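Local coordinates for variable region-containing chitin-binding protein 3 (Branchiostoma floridae, PDB 1XT5), which probably binds chitin and may hydrolyse it, acting as an immune-type receptor whose first variable-type immunoglobulin domain is the piece described here, at residues S3-R8 with C109-W114; N57-G62 with E69-K74. All coordinates share one frame; numbering follows the deposited sequence.

Along the chain the order is 3-8, 57-62, 69-74, 109-114, which places interaction 2 within the span that interaction 1 closes. Interaction 1 joins the two sheets of the V-type sandwich, strand 4-8 of one facing strand 105-112 of the other. Interaction 2 pairs strands 50-58 and 72-76 at the edge of that second, six-stranded sheet, with strand 38-44 between 50-58 and 105-112. The centres lie about 17 Å apart, yet the two meet: CZ2 of Trp-114 packs 3.4 Å from O of Tyr-58. Trp-114, just beyond strand 105-112, thus packs against the end of strand 50-58, which brings the CDR3-side and CDR2-side ends together, as in V domains.

Interaction 1: residues S3-R8 with C109-W114; sequences SIMTVR and CQVAQW. With SO4 (sulfate ion), chain B.
Met-5 and Val-7 on strand 4-8 face Val-111 on strand 105-112, and the apolar contact rests on three side chains. The Met-5 chain is bent, with chi3 at 73° placing CE, and meets Val-111 at about a right angle: CE lies 3.6 Å from CG1 of Val-111. The other branch of this valine, CG2, is 3.8 Å from CG2 of Val-7. Side chain also meets backbone, Met-5 CG coming within 3.4 Å of the carbonyl O of Val-111.

The polar bridge between the two segments, at Ser-3 and Gln-113, runs through a sulfate, probably from the crystallisation liquor. Its O2 accepts from Ser-3 OG at 2.7 Å and from Gln-113 NE2 at 3.0 Å, while O3 takes a nearly straight bond (177°) from Ser-3 N. NE2 also bonds Asp-33, so the sulfate is not its sole partner; Arg-117 and Gln-2 add further bonds to the ion.

The two strand axes approach to 7.6 Å at 162°, too far for backbone pairing, and the strands belong to different sheets. With Cys-109 bonded to Cys-26 across the same interior, this is the disulfide-pinned core of an immunoglobulin V-set beta sandwich.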
ATOM      1  N   SER A   3      -7.758 -15.558  12.313  1.00 10.57           N
ATOM      2  CA  SER A   3      -6.798 -14.625  11.749  1.00 10.54           C
ATOM      3  C   SER A   3      -7.456 -13.241  11.665  1.00  8.97           C
ATOM      4  O   SER A   3      -8.599 -13.172  11.203  1.00 10.07           O
ATOM      5  CB  SER A   3      -6.496 -15.034  10.317  1.00 11.64           C
ATOM      6  OG  SER A   3      -5.993 -16.363  10.155  1.00 13.16           O
ATOM      7  N   ILE A   4      -6.754 -12.195  12.126  1.00  8.29           N
ATOM      8  CA  ILE A   4      -7.329 -10.841  12.053  1.00  7.36           C
ATOM      9  C   ILE A   4      -6.279  -9.855  11.584  1.00  6.30           C
ATOM     10  O   ILE A   4      -5.241  -9.666  12.193  1.00  7.38           O
ATOM     11  CB  ILE A   4      -7.940 -10.383  13.399  1.00  8.32           C
ATOM     12  CG1 ILE A   4      -8.987 -11.396  13.899  1.00  9.19           C
ATOM     13  CG2 ILE A   4      -8.496  -8.985  13.253  1.00  8.96           C
ATOM     14  CD1 ILE A   4      -9.586 -11.068  15.235  1.00 12.67           C
ATOM     15  N   MET A   5      -6.576  -9.193  10.480  1.00  5.49           N
ATOM     16  CA  MET A   5      -5.738  -8.137   9.923  1.00  5.11           C
ATOM     17  C   MET A   5      -6.013  -6.789  10.506  1.00  4.78           C
ATOM     18  O   MET A   5      -7.168  -6.382  10.604  1.00  5.86           O
ATOM     19  CB  MET A   5      -5.990  -8.085   8.415  1.00  5.44           C
ATOM     20  CG  MET A   5      -5.021  -7.139   7.685  1.00  5.38           C
ATOM     21  SD  MET A   5      -3.346  -7.726   7.616  1.00  7.33           S
ATOM     22  CE  MET A   5      -3.530  -9.047   6.401  1.00  9.76           C
ATOM     23  N   THR A   6      -4.976  -6.014  10.830  1.00  4.93           N
ATOM     24  CA  THR A   6      -5.178  -4.625  11.227  1.00  5.18           C
ATOM     25  C   THR A   6      -4.111  -3.765  10.563  1.00  4.66           C
ATOM     26  O   THR A   6      -2.903  -3.982  10.819  1.00  6.10           O
ATOM     27  CB  THR A   6      -5.122  -4.435  12.741  1.00  5.46           C
ATOM     28  OG1 THR A   6      -6.157  -5.188  13.371  1.00  6.56           O
ATOM     29  CG2 THR A   6      -5.336  -2.955  13.117  1.00  6.38           C
ATOM     30  N   VAL A   7      -4.532  -2.820   9.764  1.00  4.54           N
ATOM     31  CA  VAL A   7      -3.650  -1.822   9.150  1.00  4.60           C
ATOM     32  C   VAL A   7      -3.649  -0.594  10.025  1.00  4.23           C
ATOM     33  O   VAL A   7      -4.644  -0.219  10.615  1.00  5.10           O
ATOM     34  CB  VAL A   7      -4.152  -1.520   7.712  1.00  4.52           C
ATOM     35  CG1 VAL A   7      -3.527  -0.244   7.133  1.00  5.04           C
ATOM     36  CG2 VAL A   7      -3.890  -2.689   6.788  1.00  6.06           C
ATOM     37  N   ARG A   8      -2.474   0.050  10.122  1.00  4.62           N
ATOM     38  CA  ARG A   8      -2.330   1.341  10.777  1.00  4.94           C
ATOM     39  C   ARG A   8      -1.562   2.289   9.892  1.00  4.59           C
ATOM     40  O   ARG A   8      -0.732   1.900   9.071  1.00  5.83           O
ATOM     41  CB  ARG A   8      -1.682   1.172  12.154  1.00  6.68           C
ATOM     42  CG  ARG A   8      -2.561   0.440  13.151  1.00  9.65           C
ATOM     43  CD  ARG A   8      -1.892   0.347  14.540  0.50 10.23           C
ATOM     44  NE  ARG A   8      -2.833  -0.250  15.488  0.50 13.69           N
ATOM     45  CZ  ARG A   8      -3.278  -1.373  15.915  0.50 17.10           C
ATOM     46  NH1 ARG A   8      -2.909  -2.636  15.633  0.50 22.41           N
ATOM     47  NH2 ARG A   8      -4.270  -1.294  16.843  0.50 18.74           N
ATOM     48  N   CYS A 109      -3.873   1.980   1.628  1.00  3.99           N
ATOM     49  CA  CYS A 109      -2.980   0.874   1.948  1.00  4.01           C
ATOM     50  C   CYS A 109      -3.883  -0.280   2.399  1.00  3.98           C
ATOM     51  O   CYS A 109      -4.502  -0.198   3.446  1.00  4.57           O
ATOM     52  CB  CYS A 109      -2.036   1.291   3.054  1.00  4.71           C
ATOM     53  SG  CYS A 109      -0.886  -0.063   3.432  1.00  5.45           S
ATOM     54  N   GLN A 110      -3.962  -1.298   1.573  1.00  4.26           N
ATOM     55  CA  GLN A 110      -4.781  -2.472   1.814  1.00  4.43           C
ATOM     56  C   GLN A 110      -3.843  -3.658   2.007  1.00  4.51           C
ATOM     57  O   GLN A 110      -2.958  -3.902   1.188  1.00  5.47           O
ATOM     58  CB  GLN A 110      -5.720  -2.715   0.645  1.00  5.42           C
ATOM     59  CG  GLN A 110      -6.577  -3.958   0.828  1.00  5.82           C
ATOM     60  CD  GLN A 110      -7.490  -4.105  -0.344  0.70  5.05           C
ATOM     61  OE1 GLN A 110      -8.511  -3.448  -0.437  0.70  6.79           O
ATOM     62  NE2 GLN A 110      -7.085  -4.891  -1.307  0.70  6.09           N
ATOM     63  N   VAL A 111      -4.066  -4.430   3.065  1.00  4.40           N
ATOM     64  CA  VAL A 111      -3.295  -5.631   3.318  1.00  3.96           C
ATOM     65  C   VAL A 111      -4.314  -6.758   3.553  1.00  4.10           C
ATOM     66  O   VAL A 111      -5.268  -6.595   4.334  1.00  4.78           O
ATOM     67  CB  VAL A 111      -2.320  -5.478   4.484  1.00  4.66           C
ATOM     68  CG1 VAL A 111      -1.420  -6.717   4.599  1.00  6.02           C
ATOM     69  CG2 VAL A 111      -1.468  -4.233   4.357  1.00  5.75           C
ATOM     70  N   ALA A 112      -4.132  -7.883   2.869  1.00  4.67           N
ATOM     71  CA  ALA A 112      -5.134  -8.933   2.906  1.00  5.51           C
ATOM     72  C   ALA A 112      -4.462 -10.300   2.870  1.00  5.66           C
ATOM     73  O   ALA A 112      -3.422 -10.478   2.232  1.00  6.58           O
ATOM     74  CB  ALA A 112      -6.069  -8.847   1.695  1.00  7.72           C
ATOM     75  N   GLN A 113      -5.107 -11.262   3.502  1.00  6.21           N
ATOM     76  CA  GLN A 113      -4.775 -12.640   3.244  1.00  6.65           C
ATOM     77  C   GLN A 113      -4.851 -12.939   1.744  1.00  6.04           C
ATOM     78  O   GLN A 113      -5.682 -12.348   1.053  1.00  7.50           O
ATOM     79  CB  GLN A 113      -5.730 -13.573   3.938  1.00  7.65           C
ATOM     80  CG  GLN A 113      -5.706 -13.449   5.434  1.00  8.91           C
ATOM     81  CD  GLN A 113      -6.747 -14.370   6.053  1.00 10.16           C
ATOM     82  OE1 GLN A 113      -7.932 -14.268   5.749  1.00 11.12           O
ATOM     83  NE2 GLN A 113      -6.301 -15.282   6.890  1.00 12.19           N
ATOM     84  N   TRP A 114      -4.057 -13.858   1.254  1.00  6.54           N
ATOM     85  CA  TRP A 114      -4.120 -14.229  -0.160  1.00  7.71           C
ATOM     86  C   TRP A 114      -5.511 -14.732  -0.556  1.00  7.77           C
ATOM     87  O   TRP A 114      -5.939 -14.500  -1.684  1.00  8.96           O
ATOM     88  CB  TRP A 114      -3.138 -15.330  -0.505  1.00 10.03           C
ATOM     89  CG  TRP A 114      -1.710 -14.919  -0.529  1.00  9.82           C
ATOM     90  CD1 TRP A 114      -1.150 -13.727  -0.246  1.00 10.89           C
ATOM     91  CD2 TRP A 114      -0.598 -15.762  -0.880  1.00  8.89           C
ATOM     92  NE1 TRP A 114       0.188 -13.734  -0.397  1.00 10.10           N
ATOM     93  CE2 TRP A 114       0.576 -15.008  -0.787  1.00  9.31           C
ATOM     94  CE3 TRP A 114      -0.502 -17.098  -1.278  1.00  9.38           C
ATOM     95  CZ2 TRP A 114       1.852 -15.511  -1.051  1.00  9.83           C
ATOM     96  CZ3 TRP A 114       0.740 -17.609  -1.544  1.00  9.55           C
ATOM     97  CH2 TRP A 114       1.881 -16.845  -1.436  1.00 10.03           C
TER
HETATM   98  S   SO4 B 201      -8.940 -17.944   9.102  0.80 12.36           S
HETATM   99  O1  SO4 B 201      -9.092 -19.394   8.634  0.80 16.18           O
HETATM  100  O2  SO4 B 201      -7.807 -17.351   8.378  0.80 13.16           O
HETATM  101  O3  SO4 B 201      -8.772 -17.843  10.489  0.80 12.97           O
HETATM  102  O4  SO4 B 201     -10.166 -17.256   8.713  0.80 12.80           O

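Interaction 2: residues N57-G62 with E69-K74; sequences NYNWQG and ESDSYK
Asp-71 and Asn-59 meet side chain to side chain just beyond the paired strands, and Asp-71 can be followed outward from its CB. That atom lies about 4.0 Å from OE1 of Gln-61. CG stands anti to the backbone N (chi1 -170°) and touches CB of Asn-59 at 3.8 Å. At the tip the two oxygens part company. OD1 receives ND2 of Asn-59 at 2.9 Å in a nearly straight bond (171°); OD1 lies in the amide plane of Asn-59, but the donor comes from above the carboxylate, 42° out of its plane. OD2 takes a weak bond from NE2 of Gln-61, whose side chain reaches it tip to tip, and a firmer one, 2.7 Å from OD2, from water 2, which also donates to O of Trp-60.

The backbone identifies the setting. Asn-57 and Tyr-73 form an antiparallel hydrogen-bonded pair, N of Asn-57 reaching O of Tyr-73 at 2.9 Å, and Tyr-58 with Ser-72 is the non-hydrogen-bonded pair beside it. In V-set nomenclature this is the C'-C'' hairpin, whose loop occupies the CDR2 position; residues 63-65 in it are not modelled.

On the Tyr-58 and Ser-72 face, the phenol OH donates to OE1 of Glu-69 at 2.6 Å, on the syn side of the carboxylate, and is itself bonded by N of Ala-90. The other oxygen, OE2, engages NZ of Lys-74 through its anti lone pair in a salt bridge of 2.7 Å, and N of Leu-89 bonds it too. Ser-72 OG donates to O of Glu-69, tying the turn before the strand back onto it.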
ATOM      1  N   ASN A  57       3.645  -9.090  -2.871  1.00  5.26           N
ATOM      2  CA  ASN A  57       3.582 -10.065  -1.815  1.00  5.09           C
ATOM      3  C   ASN A  57       4.923 -10.802  -1.736  1.00  5.40           C
ATOM      4  O   ASN A  57       5.554 -11.038  -2.747  1.00  5.95           O
ATOM      5  CB  ASN A  57       2.473 -11.122  -2.008  1.00  6.27           C
ATOM      6  CG  ASN A  57       2.520 -11.880  -3.310  1.00  6.38           C
ATOM      7  OD1 ASN A  57       2.003 -11.487  -4.336  1.00  8.27           O
ATOM      8  ND2 ASN A  57       3.182 -13.051  -3.279  1.00  8.54           N
ATOM      9  N   TYR A  58       5.315 -11.186  -0.533  1.00  5.67           N
ATOM     10  CA  TYR A  58       6.427 -12.123  -0.411  1.00  6.57           C
ATOM     11  C   TYR A  58       6.029 -13.462  -1.046  1.00  6.45           C
ATOM     12  O   TYR A  58       4.860 -13.851  -0.985  1.00  7.46           O
ATOM     13  CB  TYR A  58       6.743 -12.385   1.062  1.00  6.85           C
ATOM     14  CG  TYR A  58       7.335 -11.194   1.773  1.00  6.78           C
ATOM     15  CD1 TYR A  58       6.658 -10.563   2.801  1.00  6.59           C
ATOM     16  CD2 TYR A  58       8.570 -10.684   1.438  1.00  7.56           C
ATOM     17  CE1 TYR A  58       7.186  -9.493   3.478  1.00  6.72           C
ATOM     18  CE2 TYR A  58       9.105  -9.591   2.106  1.00  7.79           C
ATOM     19  CZ  TYR A  58       8.411  -8.989   3.107  1.00  6.49           C
ATOM     20  OH  TYR A  58       8.915  -7.892   3.763  1.00  8.08           O
ATOM     21  N   ASN A  59       6.980 -14.141  -1.603  1.00  7.22           N
ATOM     22  CA  ASN A  59       6.754 -15.479  -2.115  1.00  8.43           C
ATOM     23  C   ASN A  59       6.945 -16.461  -0.974  1.00  9.81           C
ATOM     24  O   ASN A  59       7.704 -16.276  -0.036  1.00 12.34           O
ATOM     25  CB  ASN A  59       7.701 -15.780  -3.260  1.00  9.50           C
ATOM     26  CG  ASN A  59       7.331 -14.929  -4.486  1.00  8.87           C
ATOM     27  OD1 ASN A  59       6.166 -14.624  -4.704  1.00  9.57           O
ATOM     28  ND2 ASN A  59       8.353 -14.613  -5.283  1.00 10.92           N
ATOM     29  N   TRP A  60       6.260 -17.582  -1.122  1.00 12.32           N
ATOM     30  CA  TRP A  60       6.279 -18.660  -0.148  1.00 16.69           C
ATOM     31  C   TRP A  60       7.656 -19.293  -0.172  1.00 20.16           C
ATOM     32  O   TRP A  60       8.182 -19.480  -1.261  1.00 24.91           O
ATOM     33  CB  TRP A  60       5.220 -19.686  -0.577  1.00 21.63           C
ATOM     34  CG  TRP A  60       5.169 -20.883   0.265  1.00 25.81           C
ATOM     35  CD1 TRP A  60       4.589 -21.010   1.487  1.00 29.30           C
ATOM     36  CD2 TRP A  60       5.742 -22.160  -0.057  1.00 25.41           C
ATOM     37  NE1 TRP A  60       4.756 -22.294   1.967  1.00 28.49           N
ATOM     38  CE2 TRP A  60       5.464 -23.015   1.019  1.00 28.55           C
ATOM     39  CE3 TRP A  60       6.457 -22.565  -1.202  1.00 30.42           C
ATOM     40  CZ2 TRP A  60       5.902 -24.328   0.976  1.00 34.55           C
ATOM     41  CZ3 TRP A  60       6.892 -23.874  -1.247  1.00 33.00           C
ATOM     42  CH2 TRP A  60       6.593 -24.674  -0.166  1.00 36.46           C
ATOM     43  N   GLN A  61       8.130 -19.551   1.023  0.60 23.81           N
ATOM     44  CA  GLN A  61       9.455 -20.100   1.315  0.60 25.33           C
ATOM     45  C   GLN A  61       9.309 -21.524   1.838  0.60 27.06           C
ATOM     46  O   GLN A  61      10.154 -22.355   1.516  0.60 31.41           O
ATOM     47  CB  GLN A  61      10.215 -19.207   2.281  0.60 27.59           C
ATOM     48  CG  GLN A  61      11.600 -18.729   1.866  0.60 28.80           C
ATOM     49  CD  GLN A  61      11.701 -17.703   0.763  0.60 25.61           C
ATOM     50  OE1 GLN A  61      12.801 -17.379   0.257  0.60 26.00           O
ATOM     51  NE2 GLN A  61      10.647 -17.067   0.245  0.60 28.63           N
ATOM     52  N   GLY A  62       8.279 -21.771   2.636  0.50 26.49           N
ATOM     53  CA  GLY A  62       8.168 -23.065   3.294  0.50 28.60           C
ATOM     54  C   GLY A  62       7.482 -22.955   4.648  0.50 30.49           C
ATOM     55  O   GLY A  62       7.330 -21.847   5.188  0.50 35.61           O
ATOM     56  N   GLU A  69      12.852 -10.314   1.132  1.00 10.17           N
ATOM     57  CA  GLU A  69      12.485  -9.208   0.277  1.00  9.57           C
ATOM     58  C   GLU A  69      12.824  -9.407  -1.192  1.00 10.75           C
ATOM     59  O   GLU A  69      12.049  -9.031  -2.078  1.00 12.94           O
ATOM     60  CB  GLU A  69      13.091  -7.908   0.788  1.00 10.08           C
ATOM     61  CG  GLU A  69      12.244  -6.695   0.444  1.00  8.93           C
ATOM     62  CD  GLU A  69      10.971  -6.597   1.248  1.00  7.42           C
ATOM     63  OE1 GLU A  69      10.970  -6.956   2.428  1.00 10.04           O
ATOM     64  OE2 GLU A  69       9.946  -6.136   0.672  1.00  7.42           O
ATOM     65  N   SER A  70      13.959 -10.073  -1.434  1.00 12.37           N
ATOM     66  CA  SER A  70      14.389 -10.420  -2.778  1.00 14.73           C
ATOM     67  C   SER A  70      13.584 -11.492  -3.462  1.00 15.12           C
ATOM     68  O   SER A  70      13.690 -11.661  -4.695  1.00 24.54           O
ATOM     69  CB  SER A  70      15.900 -10.809  -2.766  1.00 17.42           C
ATOM     70  OG  SER A  70      16.067 -12.080  -2.063  1.00 19.77           O
ATOM     71  N   ASP A  71      12.765 -12.231  -2.730  1.00 10.88           N
ATOM     72  CA  ASP A  71      11.937 -13.302  -3.255  1.00 10.73           C
ATOM     73  C   ASP A  71      10.482 -12.869  -3.046  1.00  8.58           C
ATOM     74  O   ASP A  71       9.803 -13.304  -2.144  1.00  8.89           O
ATOM     75  CB  ASP A  71      12.204 -14.605  -2.539  1.00 12.37           C
ATOM     76  CG  ASP A  71      11.522 -15.772  -3.252  1.00 14.63           C
ATOM     77  OD1 ASP A  71      10.963 -15.588  -4.335  1.00 15.00           O
ATOM     78  OD2 ASP A  71      11.639 -16.865  -2.651  1.00 21.30           O
ATOM     79  N   SER A  72      10.048 -11.958  -3.908  1.00  9.02           N
ATOM     80  CA  SER A  72       8.759 -11.334  -3.767  1.00  7.37           C
ATOM     81  C   SER A  72       8.269 -10.911  -5.144  1.00  7.63           C
ATOM     82  O   SER A  72       9.071 -10.650  -6.043  1.00 10.21           O
ATOM     83  CB  SER A  72       8.814 -10.113  -2.851  1.00  7.64           C
ATOM     84  OG  SER A  72       9.664  -9.120  -3.355  1.00  9.50           O
ATOM     85  N   TYR A  73       6.974 -10.736  -5.238  1.00  6.79           N
ATOM     86  CA  TYR A  73       6.292 -10.050  -6.341  1.00  6.73           C
ATOM     87  C   TYR A  73       6.105  -8.597  -5.941  1.00  6.25           C
ATOM     88  O   TYR A  73       5.577  -8.342  -4.870  1.00  6.41           O
ATOM     89  CB  TYR A  73       4.912 -10.689  -6.562  1.00  8.28           C
ATOM     90  CG  TYR A  73       4.012  -9.849  -7.448  1.00  8.12           C
ATOM     91  CD1 TYR A  73       4.331  -9.555  -8.737  1.00  8.51           C
ATOM     92  CD2 TYR A  73       2.803  -9.357  -6.923  1.00  7.98           C
ATOM     93  CE1 TYR A  73       3.504  -8.791  -9.540  1.00  9.37           C
ATOM     94  CE2 TYR A  73       1.975  -8.590  -7.740  1.00  8.75           C
ATOM     95  CZ  TYR A  73       2.299  -8.296  -9.026  1.00  9.11           C
ATOM     96  OH  TYR A  73       1.444  -7.535  -9.802  1.00 10.46           O
ATOM     97  N   LYS A  74       6.525  -7.688  -6.818  1.00  6.05           N
ATOM     98  CA  LYS A  74       6.295  -6.264  -6.623  1.00  6.18           C
ATOM     99  C   LYS A  74       6.011  -5.655  -7.973  1.00  6.51           C
ATOM    100  O   LYS A  74       6.808  -5.854  -8.897  1.00  9.10           O
ATOM    101  CB  LYS A  74       7.487  -5.570  -5.976  1.00  6.81           C
ATOM    102  CG  LYS A  74       7.793  -6.040  -4.576  1.00  7.08           C
ATOM    103  CD  LYS A  74       8.866  -5.198  -3.891  1.00  6.92           C
ATOM    104  CE  LYS A  74       9.138  -5.689  -2.501  1.00  6.40           C
ATOM    105  NZ  LYS A  74      10.093  -4.881  -1.731  1.00  7.88           N
TER
HETATM  106  O   HOH W   1       9.811 -14.276   0.562  1.00 11.67           O
HETATM  107  O   HOH W   2       9.857 -18.908  -3.078  1.00 28.79           O